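Local coordinates for chitin elicitor-binding protein (Oryza sativa subsp. japonica, PDB 5JCD) that recognises chitin oligosaccharides from fungal cell walls at the rice cell surface and helps transduce the signal that triggers defense responses, at residues N35-T38 with L39-L43; G28-V31 with A32-N35. All coordinates share one frame; numbering follows the deposited sequence.

Contact 1: N35-T38 with L39-L43; sequences NTTT and LPDLL
The N-terminal cap of helix 39-45 forms here, at the end of the short loop that links the two helices of a strand-helix-helix-strand unit, a topology consistent with a LysM fold. Thr38 is the N-cap residue, and it serves the first turn with two different oxygens. The hydroxyl Thr38 OG1 accepts a weak but nearly straight hydrogen bond from Asp41 N, 3.4 Å away with an N-H...O angle of 163°. The carbonyl Thr38 O takes the firmer bond from Leu42 N at 3.0 Å; this is the first regular i to i+4 bond of the helix.

The threonine hydroxyl reaches forward because OG1 sits between the backbone N and the carbonyl carbon (chi1 70°). In that place Thr38 OG1 also rests against the ring of Pro40, 3.3 Å from Pro40 CD, with the two side chains crossing at about a right angle. Pro40 has no amide hydrogen, but in the first turn of a helix none is needed for an i to i+4 bond.

Thr37 adds a second hydroxyl from the loop. Turned anti to N (chi1 178°), Thr37 OG1 donates a weak bond to Thr38 O at 3.3 Å, so that this carbonyl is shared by a side chain and the helix backbone. Pro67 of strand 63-72 packs against both Thr37 and Leu42, placing the cap against the neighbouring sheet. Thr37 OG1 lies 3.1 Å from Asp41 CB, the two side chains crossing at a slant.

Contact 2: G28-V31 with A32-N35; sequences GNLV and ARFN
Asn29 O accepts the amide of Arg33 in a short, nearly straight hydrogen bond, 2.7 Å to Arg33 N at 165°, inside helix 27-34, the first helix of a strand-helix-helix-strand arrangement consistent with a LysM-type topology. Ala32 CB lies 3.4 Å from the same Asn29 O. Equivalent i to i+4 bonds join Ala32 N to Gly28 O and Phe34 N to Leu30 O. The series closes at Asn35, whose N reaches Val31 O at 2.7 Å but at a bent 135°, the donor standing above the carbonyl plane. Asn35 has already taken a positive phi, so the chain leaves the helix here.

Leu30, Arg33 and Phe34 run side by side in the same direction. Leu30 CD2 sits over one face of the Arg33 guanidinium, off toward its rim. The arginine, extended at chi1 and chi2, bends at chi3 (-35°), and Arg33 NH1 lies 4.2 Å from Leu30 CD2. Tyr19 of strand 12-20 accompanies both flat groups: its ring meets that of Phe34 edge to face, and its OH is weakly hydrogen-bonded to Arg33 NH1. The Arg33 side chain lies about 4 Å, nearest atoms, from that of Pro22, where chitin binds. Phe34 turns a ring edge to the Leu30 backbone: Leu30 O lies in the ring plane, 3.5 Å from Phe34 CD2, while Phe34 CE2 packs on Leu30 CD2 at 4.1 Å.

Overall arrangement
From the N terminus the chain passes through strand 12-20 and the short strand 25-26 into helix 27-34, where contact 2 runs through nearly the whole two-turn helix and its end at Asn35. Asn35 belongs to both contacts and opens the loop leading to contact 1. Both are local, with no residues between their segments, so neither closes a long loop or encloses the other: contact 2 closes helical turns, contact 1 the first turn of helix 39-45. The loop brings the helices together, with Leu42 CD2 packed on Val31 CG2 at 3.6 Å. Strand 63-72 touches Leu30 and Phe34 from the first helix and Leu42 from the second, tying the pair to the larger sheet.

Contact 1: N35-T38 with L39-L43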
loop_
_atom_site.group_PDB
_atom_site.type_symbol
_atom_site.label_atom_id
_atom_site.label_comp_id
_atom_site.label_asym_id
_atom_site.label_seq_id
_atom_site.Cartn_x
_atom_site.Cartn_y
_atom_site.Cartn_z
ATOM N N ASN A 35 0.525 4.394 -11.683
ATOM C CA ASN A 35 -0.209 5.529 -12.244
ATOM C C ASN A 35 -1.022 6.265 -11.173
ATOM O O ASN A 35 -2.134 6.721 -11.421
ATOM C CB ASN A 35 -1.100 5.086 -13.412
ATOM C CG ASN A 35 -1.437 6.234 -14.351
ATOM O OD1 ASN A 35 -0.658 7.185 -14.481
ATOM N ND2 ASN A 35 -2.584 6.141 -15.028
ATOM N N THR A 36 -0.457 6.366 -9.980
ATOM C CA THR A 36 -1.157 6.961 -8.850
ATOM C C THR A 36 -0.552 8.292 -8.455
ATOM O O THR A 36 -1.093 9.027 -7.633
ATOM C CB THR A 36 -1.059 6.051 -7.627
ATOM O OG1 THR A 36 0.323 5.819 -7.309
ATOM C CG2 THR A 36 -1.754 4.739 -7.900
ATOM N N THR A 37 0.572 8.597 -9.076
ATOM C CA THR A 37 1.367 9.752 -8.725
ATOM C C THR A 37 2.208 10.069 -9.953
ATOM O O THR A 37 2.326 9.244 -10.849
ATOM C CB THR A 37 2.275 9.462 -7.493
ATOM O OG1 THR A 37 3.081 10.604 -7.203
ATOM C CG2 THR A 37 3.205 8.291 -7.750
ATOM N N THR A 38 2.781 11.259 -10.000
ATOM C CA THR A 38 3.669 11.620 -11.086
ATOM C C THR A 38 5.078 11.181 -10.737
ATOM O O THR A 38 5.385 10.904 -9.572
ATOM C CB THR A 38 3.690 13.162 -11.339
ATOM O OG1 THR A 38 4.341 13.827 -10.246
ATOM C CG2 THR A 38 2.273 13.723 -11.525
ATOM N N LEU A 39 5.938 11.138 -11.750
ATOM C CA LEU A 39 7.348 10.840 -11.538
ATOM C C LEU A 39 8.040 11.723 -10.499
ATOM O O LEU A 39 8.682 11.192 -9.602
ATOM C CB LEU A 39 8.123 10.860 -12.856
ATOM C CG LEU A 39 9.645 10.771 -12.712
ATOM C CD1 LEU A 39 10.081 9.431 -12.131
ATOM C CD2 LEU A 39 10.327 11.025 -14.051
ATOM N N PRO A 40 7.917 13.067 -10.599
ATOM C CA PRO A 40 8.650 13.846 -9.587
ATOM C C PRO A 40 8.166 13.614 -8.149
ATOM O O PRO A 40 8.958 13.678 -7.212
ATOM C CB PRO A 40 8.416 15.310 -9.996
ATOM C CG PRO A 40 7.573 15.293 -11.176
ATOM C CD PRO A 40 7.325 13.916 -11.649
ATOM N N ASP A 41 6.883 13.337 -7.968
ATOM C CA ASP A 41 6.402 13.030 -6.633
ATOM C C ASP A 41 6.940 11.674 -6.153
ATOM O O ASP A 41 7.256 11.517 -4.981
ATOM C CB ASP A 41 4.874 13.084 -6.563
ATOM C CG ASP A 41 4.331 14.511 -6.671
ATOM O OD1 ASP A 41 5.097 15.483 -6.452
ATOM O OD2 ASP A 41 3.135 14.666 -6.992
ATOM N N LEU A 42 7.058 10.707 -7.061
ATOM C CA LEU A 42 7.614 9.405 -6.681
ATOM C C LEU A 42 9.059 9.575 -6.214
ATOM O O LEU A 42 9.446 9.034 -5.184
ATOM C CB LEU A 42 7.509 8.381 -7.833
ATOM C CG LEU A 42 7.925 6.934 -7.511
ATOM C CD1 LEU A 42 7.189 6.420 -6.261
ATOM C CD2 LEU A 42 7.665 5.963 -8.693
ATOM N N LEU A 43 9.836 10.354 -6.963
ATOM C CA LEU A 43 11.236 10.632 -6.636
ATOM C C LEU A 43 11.404 11.326 -5.291
ATOM O O LEU A 43 12.276 10.963 -4.485
ATOM C CB LEU A 43 11.870 11.471 -7.749
ATOM C CG LEU A 43 11.861 10.804 -9.136
ATOM C CD1 LEU A 43 12.312 11.762 -10.234
ATOM C CD2 LEU A 43 12.706 9.545 -9.158
#

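Contact 2: G28-V31 with A32-N35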
loop_
_atom_site.group_PDB
_atom_site.type_symbol
_atom_site.label_atom_id
_atom_site.label_comp_id
_atom_site.label_asym_id
_atom_site.label_seq_id
_atom_site.Cartn_x
_atom_site.Cartn_y
_atom_site.Cartn_z
ATOM N N GLY A 28 10.380 4.977 -13.598
ATOM C CA GLY A 28 9.460 5.192 -14.713
ATOM C C GLY A 28 8.431 4.089 -14.862
ATOM O O GLY A 28 7.250 4.356 -15.092
ATOM N N ASN A 29 8.873 2.837 -14.741
ATOM C CA ASN A 29 7.952 1.704 -14.802
ATOM C C ASN A 29 6.953 1.640 -13.651
ATOM O O ASN A 29 5.791 1.252 -13.828
ATOM C CB ASN A 29 8.715 0.394 -14.851
ATOM C CG ASN A 29 9.226 0.088 -16.213
ATOM O OD1 ASN A 29 10.404 -0.197 -16.398
ATOM N ND2 ASN A 29 8.342 0.150 -17.193
ATOM N N LEU A 30 7.429 1.989 -12.465
ATOM C CA LEU A 30 6.589 2.014 -11.281
ATOM C C LEU A 30 5.512 3.071 -11.478
ATOM O O LEU A 30 4.333 2.824 -11.229
ATOM C CB LEU A 30 7.449 2.297 -10.035
ATOM C CG LEU A 30 8.313 1.117 -9.586
ATOM C CD1 LEU A 30 9.255 1.466 -8.430
ATOM C CD2 LEU A 30 7.383 0.008 -9.172
ATOM N N VAL A 31 5.923 4.238 -11.963
ATOM C CA VAL A 31 4.984 5.312 -12.281
ATOM C C VAL A 31 3.908 4.797 -13.216
ATOM O O VAL A 31 2.733 5.123 -13.059
ATOM C CB VAL A 31 5.680 6.518 -12.927
ATOM C CG1 VAL A 31 4.646 7.525 -13.432
ATOM C CG2 VAL A 31 6.640 7.162 -11.949
ATOM N N ALA A 32 4.332 3.991 -14.188
ATOM C CA ALA A 32 3.421 3.386 -15.152
ATOM C C ALA A 32 2.520 2.283 -14.574
ATOM O O ALA A 32 1.305 2.310 -14.773
ATOM C CB ALA A 32 4.205 2.852 -16.352
ATOM N N ARG A 33 3.097 1.323 -13.857
ATOM C CA ARG A 33 2.302 0.227 -13.301
ATOM C C ARG A 33 1.277 0.775 -12.310
ATOM O O ARG A 33 0.139 0.317 -12.237
ATOM C CB ARG A 33 3.197 -0.794 -12.579
ATOM C CG ARG A 33 2.444 -1.869 -11.740
ATOM C CD ARG A 33 3.428 -2.799 -10.997
ATOM N NE ARG A 33 4.625 -3.012 -11.803
ATOM C CZ ARG A 33 5.778 -3.482 -11.346
ATOM N NH1 ARG A 33 5.923 -3.802 -10.064
ATOM N NH2 ARG A 33 6.800 -3.615 -12.180
ATOM N N PHE A 34 1.688 1.778 -11.556
ATOM C CA PHE A 34 0.835 2.295 -10.510
ATOM C C PHE A 34 -0.068 3.416 -10.998
ATOM O O PHE A 34 -1.286 3.348 -10.807
ATOM C CB PHE A 34 1.666 2.656 -9.265
ATOM C CG PHE A 34 2.019 1.457 -8.436
ATOM C CD1 PHE A 34 1.164 1.014 -7.432
ATOM C CD2 PHE A 34 3.170 0.729 -8.700
ATOM C CE1 PHE A 34 1.469 -0.120 -6.676
ATOM C CE2 PHE A 34 3.474 -0.420 -7.959
ATOM C CZ PHE A 34 2.617 -0.844 -6.949
ATOM N N ASN A 35 0.525 4.394 -11.683
ATOM C CA ASN A 35 -0.209 5.529 -12.244
ATOM C C ASN A 35 -1.022 6.265 -11.173
ATOM O O ASN A 35 -2.134 6.721 -11.421
ATOM C CB ASN A 35 -1.100 5.086 -13.412
ATOM C CG ASN A 35 -1.437 6.234 -14.351
ATOM O OD1 ASN A 35 -0.658 7.185 -14.481
ATOM N ND2 ASN A 35 -2.584 6.141 -15.028
#